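Local coordinates for protein phosphomethylpyrimidine kinase (Pyrococcus furiosus, PDB 2PB9) that probably phosphorylates hydroxymethylpyrimidine and its monophosphate and, through the C-terminal ThiN domain present here, joins the product to thiazole phosphate, giving thiamine phosphate, at residues 48-53 with 80-85; 145-150 with 155-160; 169-174 with 180-185. One frame throughout, in Å; residues are numbered along the deposited sequence.

Three helix-on-strand contacts follow one another along the chain of this C-terminal ThiN domain, all reaching the same mixed sheet. Contacts 1 and 2 pack helices 77-86 and 138-149 onto strands 50-53 and 154-159 from one face; contact 3 sets helix 176-185 on the opposite face, against strand 168-173. Helices thus clad both faces of the sheet. The centres of contacts 1 and 2 lie about 17 Å apart, and each is about 15 Å from that of contact 3. Y85 ties them together: its ring stacks with F172, and its CD1 lies 3.7 Å from CD1 of I147. Strands 154-159 and 168-173 are antiparallel neighbours, so the sheet joins contacts 2 and 3 directly.

Contact 1. Residues 48-53 with 80-85; sequences KDVAGV and RAVLTY
A small, buried apolar contact joins V50, the first residue of strand 50-53, to V82 and L83 on helix 77-86, where that helix crosses one face of the main sheet. The nearest approach is between methyls: V50 CG2 lies 3.8 Å from L83 CD1 and 4.2 Å from L83 CD2, so a single branch of the valine faces both arms of the leucine. Valine and leucine run alongside each other, pointing opposite ways. The other branch serves the neighbouring helix residue, with V50 CG1 4.3 Å from V82 CG1. This sharing follows from the valine's first torsion of -173°, which sets CG1 opposite the backbone N and CG2 opposite the carbonyl carbon, giving each helix residue a methyl of its own.

The arrangement is one instance of the helix-on-sheet layer of an alpha/beta/alpha arrangement, with helices on both faces of the mixed sheet. Strand 35-38 lies beside 50-53 in the sheet, and its S38 touches V50, V82 and L83 alike; A44, from the following loop, adds to the packing around L83. The interface between the two segments is modest, about 115 Å² over both sides.

Within the helix, the carbonyl oxygen of R80 accepts two bonds, from T84 N at 2.8 Å and from T84 OG1 at 3.0 Å, the donors coming from opposite faces of the carbonyl plane. The threonine hydroxyl is thereby paired with its own helix backbone, while its side chain packs on P140 and I143 of helix 138-149.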
loop_
_atom_site.group_PDB
_atom_site.type_symbol
_atom_site.label_atom_id
_atom_site.label_comp_id
_atom_site.label_asym_id
_atom_site.label_seq_id
_atom_site.Cartn_x
_atom_site.Cartn_y
_atom_site.Cartn_z
ATOM N N LYS A 48 31.776 1.882 -0.359
ATOM C CA LYS A 48 32.974 1.901 -1.181
ATOM C C LYS A 48 33.957 0.871 -0.654
ATOM O O LYS A 48 34.833 0.412 -1.385
ATOM C CB LYS A 48 33.625 3.273 -1.124
ATOM C CG LYS A 48 33.606 4.042 -2.431
ATOM C CD LYS A 48 32.215 4.498 -2.810
ATOM C CE LYS A 48 32.292 5.595 -3.862
ATOM N NZ LYS A 48 33.130 5.187 -5.031
ATOM N N ASP A 49 33.800 0.516 0.620
ATOM C CA ASP A 49 34.676 -0.448 1.286
ATOM C C ASP A 49 34.102 -1.851 1.217
ATOM O O ASP A 49 34.578 -2.774 1.886
ATOM C CB ASP A 49 34.874 -0.046 2.750
ATOM C CG ASP A 49 35.340 1.384 2.892
ATOM O OD1 ASP A 49 36.330 1.723 2.216
ATOM O OD2 ASP A 49 34.727 2.163 3.664
ATOM N N VAL A 50 33.068 -2.001 0.402
ATOM C CA VAL A 50 32.414 -3.287 0.247
ATOM C C VAL A 50 32.449 -3.702 -1.217
ATOM O O VAL A 50 32.177 -2.895 -2.101
ATOM C CB VAL A 50 30.949 -3.213 0.740
ATOM C CG1 VAL A 50 30.329 -4.603 0.733
ATOM C CG2 VAL A 50 30.902 -2.615 2.142
ATOM N N ALA A 51 32.803 -4.957 -1.472
ATOM C CA ALA A 51 32.869 -5.450 -2.842
ATOM C C ALA A 51 31.547 -6.115 -3.240
ATOM O O ALA A 51 30.985 -6.906 -2.487
ATOM C CB ALA A 51 34.039 -6.434 -2.997
ATOM N N GLY A 52 31.050 -5.772 -4.424
ATOM C CA GLY A 52 29.803 -6.338 -4.900
ATOM C C GLY A 52 29.876 -6.598 -6.392
ATOM O O GLY A 52 30.885 -6.287 -7.036
ATOM N N VAL A 53 28.816 -7.172 -6.949
ATOM C CA VAL A 53 28.800 -7.461 -8.373
ATOM C C VAL A 53 28.253 -6.256 -9.133
ATOM O O VAL A 53 27.123 -5.810 -8.897
ATOM C CB VAL A 53 27.936 -8.708 -8.685
ATOM C CG1 VAL A 53 28.023 -9.039 -10.171
ATOM C CG2 VAL A 53 28.410 -9.896 -7.852
ATOM N N ARG A 80 24.972 -1.317 2.462
ATOM C CA ARG A 80 24.499 -0.588 3.630
ATOM C C ARG A 80 23.928 -1.580 4.630
ATOM O O ARG A 80 24.115 -1.441 5.831
ATOM C CB ARG A 80 23.423 0.432 3.233
ATOM C CG ARG A 80 23.966 1.796 2.793
ATOM C CD ARG A 80 23.588 2.146 1.349
ATOM N NE ARG A 80 22.141 2.235 1.148
ATOM C CZ ARG A 80 21.466 3.372 0.987
ATOM N NH1 ARG A 80 22.104 4.542 0.997
ATOM N NH2 ARG A 80 20.143 3.341 0.824
ATOM N N ALA A 81 23.233 -2.588 4.123
ATOM C CA ALA A 81 22.642 -3.610 4.971
ATOM C C ALA A 81 23.714 -4.386 5.738
ATOM O O ALA A 81 23.642 -4.510 6.966
ATOM C CB ALA A 81 21.824 -4.568 4.119
ATOM N N VAL A 82 24.700 -4.908 5.008
ATOM C CA VAL A 82 25.767 -5.679 5.627
ATOM C C VAL A 82 26.602 -4.783 6.527
ATOM O O VAL A 82 27.039 -5.200 7.595
ATOM C CB VAL A 82 26.683 -6.370 4.562
ATOM C CG1 VAL A 82 27.842 -5.474 4.173
ATOM C CG2 VAL A 82 27.217 -7.662 5.106
ATOM N N LEU A 83 26.795 -3.544 6.100
ATOM C CA LEU A 83 27.579 -2.586 6.858
ATOM C C LEU A 83 26.890 -2.328 8.197
ATOM O O LEU A 83 27.531 -2.359 9.247
ATOM C CB LEU A 83 27.733 -1.290 6.041
ATOM C CG LEU A 83 29.146 -0.677 5.899
ATOM C CD1 LEU A 83 30.203 -1.763 5.783
ATOM C CD2 LEU A 83 29.188 0.229 4.678
ATOM N N THR A 84 25.580 -2.097 8.157
ATOM C CA THR A 84 24.788 -1.849 9.361
ATOM C C THR A 84 24.751 -3.095 10.251
ATOM O O THR A 84 24.809 -3.013 11.486
ATOM C CB THR A 84 23.338 -1.448 8.983
ATOM O OG1 THR A 84 23.343 -0.130 8.426
ATOM C CG2 THR A 84 22.409 -1.494 10.196
ATOM N N TYR A 85 24.652 -4.251 9.609
ATOM C CA TYR A 85 24.604 -5.523 10.312
ATOM C C TYR A 85 25.897 -5.719 11.108
ATOM O O TYR A 85 25.872 -6.213 12.231
ATOM C CB TYR A 85 24.423 -6.642 9.289
ATOM C CG TYR A 85 24.177 -8.009 9.867
ATOM C CD1 TYR A 85 22.881 -8.531 9.954
ATOM C CD2 TYR A 85 25.246 -8.821 10.251
ATOM C CE1 TYR A 85 22.657 -9.834 10.402
ATOM C CE2 TYR A 85 25.041 -10.124 10.696
ATOM C CZ TYR A 85 23.745 -10.626 10.767
ATOM O OH TYR A 85 23.556 -11.924 11.190
#

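Contact 2. Residues 145-150 with 155-160; sequences TAIKRI and DIIYHL
A146 sets its methyl group against both arms of I157, with A146 CB 3.5 Å from I157 CG2 and 4.0 Å from I157 CD1. I157 can offer both because CG2 stands opposite the backbone N while CG1 leans beside it (first torsion -64°), and the extended second torsion carries CD1 onward. That far methyl also runs toward the next helix residue, where I147 CG1 approaches I157 CD1 at 4.2 Å. A side chain as small as that of A146 is consistent with the close backbone approach here, its CA standing 6.7 Å from the CA of I157.

The pair joins the last turn of helix 138-149 to strand 154-159, which the chain enters after a short connection. Strand 118-121 lies parallel to 154-159 and next to it, so the helix forms part of a beta-alpha-beta crossover between adjacent parallel strands. Near its end the helix is tied back to the first of these strands: the carbonyl oxygen of A146 accepts a hydrogen bond from S120 OG. On the other flank, I157 exchanges backbone bonds with L170 and touches the side chain of F172.

At the far end of the strand, H159 ND1 donates to its neighbour's carbonyl, L160 O, at 2.9 Å. The donor nitrogen stands above the carbonyl plane of L160, 49° out of it, so it is not on a lone pair, and the ring of H159 lies nearly parallel to that of Y122. L160 packs on D123 of the second subunit.

Across the two segments no hydrogen bond forms and about 109 Å² is buried, so helix and strand are held here by the fit of aliphatic groups, with little directional constraint.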
loop_
_atom_site.group_PDB
_atom_site.type_symbol
_atom_site.label_atom_id
_atom_site.label_comp_id
_atom_site.label_asym_id
_atom_site.label_seq_id
_atom_site.Cartn_x
_atom_site.Cartn_y
_atom_site.Cartn_z
ATOM N N THR A 145 16.015 -3.000 13.469
ATOM C CA THR A 145 14.710 -3.437 13.928
ATOM C C THR A 145 14.712 -4.953 13.965
ATOM O O THR A 145 14.390 -5.552 14.985
ATOM C CB THR A 145 13.613 -2.925 12.976
ATOM O OG1 THR A 145 13.498 -1.508 13.118
ATOM C CG2 THR A 145 12.281 -3.571 13.273
ATOM N N ALA A 146 15.105 -5.561 12.850
ATOM C CA ALA A 146 15.161 -7.015 12.723
ATOM C C ALA A 146 16.131 -7.673 13.707
ATOM O O ALA A 146 15.832 -8.718 14.289
ATOM C CB ALA A 146 15.545 -7.380 11.313
ATOM N N ILE A 147 17.296 -7.053 13.877
ATOM C CA ILE A 147 18.329 -7.555 14.774
ATOM C C ILE A 147 17.912 -7.462 16.241
ATOM O O ILE A 147 18.170 -8.376 17.027
ATOM C CB ILE A 147 19.675 -6.793 14.537
ATOM C CG1 ILE A 147 20.397 -7.409 13.326
ATOM C CG2 ILE A 147 20.555 -6.841 15.780
ATOM C CD1 ILE A 147 21.727 -6.760 12.964
ATOM N N LYS A 148 17.264 -6.362 16.603
ATOM C CA LYS A 148 16.815 -6.165 17.974
ATOM C C LYS A 148 15.539 -6.943 18.265
ATOM O O LYS A 148 15.199 -7.170 19.421
ATOM C CB LYS A 148 16.596 -4.679 18.243
ATOM C CG LYS A 148 17.873 -3.862 18.208
ATOM C CD LYS A 148 17.591 -2.403 18.505
ATOM C CE LYS A 148 18.867 -1.586 18.578
ATOM N NZ LYS A 148 18.545 -0.159 18.849
ATOM N N ARG A 149 14.839 -7.342 17.207
ATOM C CA ARG A 149 13.599 -8.116 17.307
ATOM C C ARG A 149 13.841 -9.388 18.141
ATOM O O ARG A 149 13.239 -9.564 19.197
ATOM C CB ARG A 149 13.121 -8.471 15.891
ATOM C CG ARG A 149 11.926 -9.403 15.784
ATOM C CD ARG A 149 10.656 -8.663 15.387
ATOM N NE ARG A 149 10.872 -7.747 14.270
ATOM C CZ ARG A 149 9.943 -6.940 13.757
ATOM N NH1 ARG A 149 8.709 -6.927 14.254
ATOM N NH2 ARG A 149 10.255 -6.123 12.757
ATOM N N ILE A 150 14.735 -10.260 17.675
ATOM C CA ILE A 150 15.052 -11.500 18.377
ATOM C C ILE A 150 16.242 -11.326 19.310
ATOM O O ILE A 150 16.897 -10.287 19.304
ATOM C CB ILE A 150 15.380 -12.631 17.389
ATOM C CG1 ILE A 150 16.554 -12.225 16.493
ATOM C CG2 ILE A 150 14.159 -12.947 16.555
ATOM C CD1 ILE A 150 16.930 -13.271 15.478
ATOM N N ASP A 155 20.518 -14.961 10.871
ATOM C CA ASP A 155 21.267 -15.235 9.651
ATOM C C ASP A 155 20.433 -14.771 8.469
ATOM O O ASP A 155 20.967 -14.421 7.416
ATOM C CB ASP A 155 21.524 -16.737 9.518
ATOM C CG ASP A 155 22.367 -17.276 10.643
ATOM O OD1 ASP A 155 23.609 -17.224 10.511
ATOM O OD2 ASP A 155 21.787 -17.731 11.662
ATOM N N ILE A 156 19.116 -14.794 8.660
ATOM C CA ILE A 156 18.167 -14.388 7.631
ATOM C C ILE A 156 17.276 -13.255 8.103
ATOM O O ILE A 156 16.665 -13.317 9.170
ATOM C CB ILE A 156 17.225 -15.533 7.214
ATOM C CG1 ILE A 156 18.026 -16.785 6.884
ATOM C CG2 ILE A 156 16.380 -15.102 6.026
ATOM C CD1 ILE A 156 18.491 -17.512 8.121
ATOM N N ILE A 157 17.211 -12.218 7.288
ATOM C CA ILE A 157 16.371 -11.073 7.575
ATOM C C ILE A 157 15.610 -10.820 6.282
ATOM O O ILE A 157 16.192 -10.817 5.197
ATOM C CB ILE A 157 17.216 -9.833 7.961
ATOM C CG1 ILE A 157 17.985 -10.113 9.259
ATOM C CG2 ILE A 157 16.304 -8.609 8.130
ATOM C CD1 ILE A 157 18.886 -8.989 9.717
ATOM N N TYR A 158 14.302 -10.651 6.384
ATOM C CA TYR A 158 13.515 -10.405 5.188
ATOM C C TYR A 158 12.494 -9.348 5.522
ATOM O O TYR A 158 12.405 -8.906 6.663
ATOM C CB TYR A 158 12.817 -11.688 4.731
ATOM C CG TYR A 158 11.700 -12.122 5.646
ATOM C CD1 TYR A 158 10.385 -11.702 5.420
ATOM C CD2 TYR A 158 11.958 -12.913 6.772
ATOM C CE1 TYR A 158 9.355 -12.056 6.288
ATOM C CE2 TYR A 158 10.933 -13.272 7.650
ATOM C CZ TYR A 158 9.634 -12.838 7.399
ATOM O OH TYR A 158 8.612 -13.178 8.260
ATOM N N HIS A 159 11.740 -8.927 4.517
ATOM C CA HIS A 159 10.693 -7.945 4.721
ATOM C C HIS A 159 9.731 -8.074 3.556
ATOM O O HIS A 159 10.152 -8.341 2.427
ATOM C CB HIS A 159 11.261 -6.522 4.776
ATOM C CG HIS A 159 11.745 -6.009 3.454
ATOM N ND1 HIS A 159 10.914 -5.391 2.543
ATOM C CD2 HIS A 159 12.980 -5.996 2.901
ATOM C CE1 HIS A 159 11.616 -5.021 1.488
ATOM N NE2 HIS A 159 12.874 -5.375 1.680
ATOM N N LEU A 160 8.442 -7.910 3.836
ATOM C CA LEU A 160 7.413 -7.984 2.803
ATOM C C LEU A 160 7.428 -6.686 1.987
ATOM O O LEU A 160 8.048 -5.699 2.388
ATOM C CB LEU A 160 6.036 -8.172 3.439
ATOM C CG LEU A 160 5.817 -9.410 4.300
ATOM C CD1 LEU A 160 4.402 -9.403 4.843
ATOM C CD2 LEU A 160 6.065 -10.649 3.475
#

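Contact 3. Residues 169-174 with 180-185; sequences ILVFGR and LEKIKM
The backbone bond from K184 N to L180 O, 3.0 Å long, belongs to the helical turn that carries K182 and I183 to V171 of strand 168-173. Both helix residues touch the valine, one at each methyl. On one branch V171 CG2 lies 4.0 Å from K182 CB and 4.1 Å from K182 CG, meeting the aliphatic root of the lysine and not its charged end. On the other, V171 CG1 is 4.0 Å from I183 CD1, the last carbon of the isoleucine. Each helix side chain passes the valine at a slant. The isoleucine gets there by a bend in its own chain: the bond to I183 CB heads neither toward the strand nor away from it, but a second torsion of -59° swings CD1 round to it. The lysine is bent too, turning away from the valine at its second torsion of -93°, and its side chain also touches D155 of the neighbouring strand.

Strand 168-173 and helix 176-185 follow each other directly, so this is a beta-alpha unit closed by a tight connection, placed at the C-terminal end of the domain. R174 lies in that connection and makes a salt bridge through NH2 to E178 OE2 at the start of the helix. The strand runs antiparallel between 94-98 and 154-159 near the middle of the sheet, and V171 rests also against I96 of the former. On the same face, I169 meets helix 102-114, while F172 points to the other side.

Farther round the helix, K184 NZ forms a salt bridge with E18 OE2 of helix 5-21.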
loop_
_atom_site.group_PDB
_atom_site.type_symbol
_atom_site.label_atom_id
_atom_site.label_comp_id
_atom_site.label_asym_id
_atom_site.label_seq_id
_atom_site.Cartn_x
_atom_site.Cartn_y
_atom_site.Cartn_z
ATOM N N ILE A 169 14.627 -11.069 0.801
ATOM C CA ILE A 169 15.111 -11.995 1.793
ATOM C C ILE A 169 16.620 -11.784 1.752
ATOM O O ILE A 169 17.254 -11.919 0.702
ATOM C CB ILE A 169 14.747 -13.468 1.431
ATOM C CG1 ILE A 169 13.249 -13.709 1.687
ATOM C CG2 ILE A 169 15.618 -14.453 2.228
ATOM C CD1 ILE A 169 12.765 -15.107 1.321
ATOM N N LEU A 170 17.178 -11.396 2.892
ATOM C CA LEU A 170 18.612 -11.187 3.013
ATOM C C LEU A 170 19.177 -12.321 3.875
ATOM O O LEU A 170 18.589 -12.712 4.887
ATOM C CB LEU A 170 18.900 -9.836 3.676
ATOM C CG LEU A 170 18.107 -8.650 3.117
ATOM C CD1 LEU A 170 18.449 -7.401 3.900
ATOM C CD2 LEU A 170 18.417 -8.450 1.655
ATOM N N VAL A 171 20.302 -12.871 3.439
ATOM C CA VAL A 171 20.961 -13.935 4.172
ATOM C C VAL A 171 22.408 -13.527 4.339
ATOM O O VAL A 171 23.071 -13.164 3.366
ATOM C CB VAL A 171 20.859 -15.288 3.437
ATOM C CG1 VAL A 171 20.850 -15.071 1.946
ATOM C CG2 VAL A 171 22.019 -16.187 3.838
ATOM N N PHE A 172 22.893 -13.613 5.590
ATOM C CA PHE A 172 24.236 -13.166 5.935
ATOM C C PHE A 172 25.124 -14.349 6.284
ATOM O O PHE A 172 24.707 -15.399 6.722
ATOM C CB PHE A 172 24.189 -12.176 7.098
ATOM C CG PHE A 172 23.218 -11.054 6.893
ATOM C CD1 PHE A 172 21.854 -11.289 6.929
ATOM C CD2 PHE A 172 23.671 -9.769 6.663
ATOM C CE1 PHE A 172 20.956 -10.256 6.740
ATOM C CE2 PHE A 172 22.778 -8.731 6.471
ATOM C CZ PHE A 172 21.419 -8.974 6.511
ATOM N N GLY A 173 26.433 -14.071 6.112
ATOM C CA GLY A 173 27.473 -15.031 6.412
ATOM C C GLY A 173 28.721 -14.245 6.752
ATOM O O GLY A 173 28.800 -13.046 6.477
ATOM N N ARG A 174 29.704 -14.903 7.351
ATOM C CA ARG A 174 30.927 -14.215 7.708
ATOM C C ARG A 174 31.830 -14.046 6.491
ATOM O O ARG A 174 32.725 -13.206 6.486
ATOM C CB ARG A 174 31.632 -14.979 8.821
ATOM C CG ARG A 174 30.741 -15.186 10.028
ATOM C CD ARG A 174 31.486 -15.875 11.136
ATOM N NE ARG A 174 32.081 -17.129 10.695
ATOM C CZ ARG A 174 32.977 -17.808 11.405
ATOM N NH1 ARG A 174 33.371 -17.343 12.584
ATOM N NH2 ARG A 174 33.489 -18.944 10.936
ATOM N N LEU A 180 27.049 -18.691 0.466
ATOM C CA LEU A 180 26.739 -19.638 -0.591
ATOM C C LEU A 180 26.298 -20.995 -0.052
ATOM O O LEU A 180 25.531 -21.704 -0.701
ATOM C CB LEU A 180 27.939 -19.831 -1.507
ATOM C CG LEU A 180 27.614 -20.735 -2.693
ATOM C CD1 LEU A 180 26.327 -20.284 -3.373
ATOM C CD2 LEU A 180 28.768 -20.708 -3.660
ATOM N N GLU A 181 26.771 -21.356 1.137
ATOM C CA GLU A 181 26.405 -22.641 1.704
ATOM C C GLU A 181 24.949 -22.663 2.148
ATOM O O GLU A 181 24.274 -23.675 1.993
ATOM C CB GLU A 181 27.347 -23.001 2.856
ATOM C CG GLU A 181 28.810 -23.108 2.398
ATOM C CD GLU A 181 29.763 -23.679 3.453
ATOM O OE1 GLU A 181 29.628 -24.879 3.787
ATOM O OE2 GLU A 181 30.649 -22.934 3.938
ATOM N N LYS A 182 24.453 -21.553 2.683
ATOM C CA LYS A 182 23.060 -21.491 3.120
ATOM C C LYS A 182 22.179 -21.604 1.880
ATOM O O LYS A 182 21.135 -22.252 1.893
ATOM C CB LYS A 182 22.754 -20.155 3.806
ATOM C CG LYS A 182 23.620 -19.797 4.987
ATOM C CD LYS A 182 23.007 -20.251 6.285
ATOM C CE LYS A 182 23.913 -19.916 7.461
ATOM N NZ LYS A 182 25.253 -20.579 7.340
ATOM N N ILE A 183 22.606 -20.950 0.808
ATOM C CA ILE A 183 21.853 -20.966 -0.433
ATOM C C ILE A 183 21.776 -22.380 -0.980
ATOM O O ILE A 183 20.712 -22.837 -1.412
ATOM C CB ILE A 183 22.502 -20.038 -1.482
ATOM C CG1 ILE A 183 22.474 -18.596 -0.972
ATOM C CG2 ILE A 183 21.771 -20.151 -2.816
ATOM C CD1 ILE A 183 21.078 -18.067 -0.678
ATOM N N LYS A 184 22.911 -23.071 -0.961
ATOM C CA LYS A 184 22.970 -24.442 -1.441
ATOM C C LYS A 184 21.909 -25.276 -0.724
ATOM O O LYS A 184 21.194 -26.058 -1.360
ATOM C CB LYS A 184 24.372 -25.019 -1.209
ATOM C CG LYS A 184 25.416 -24.593 -2.262
ATOM C CD LYS A 184 26.838 -24.916 -1.802
ATOM C CE LYS A 184 27.673 -25.601 -2.887
ATOM N NZ LYS A 184 27.789 -24.797 -4.132
HETATM N N MSE A 185 21.796 -25.092 0.591
HETATM C CA MSE A 185 20.811 -25.815 1.400
HETATM C C MSE A 185 19.406 -25.550 0.881
HETATM O O MSE A 185 18.587 -26.465 0.737
HETATM C CB MSE A 185 20.858 -25.354 2.857
HETATM C CG MSE A 185 22.053 -25.798 3.666
HETATM SE SE MSE A 185 21.934 -25.058 5.471
HETATM C CE MSE A 185 23.545 -23.965 5.456
#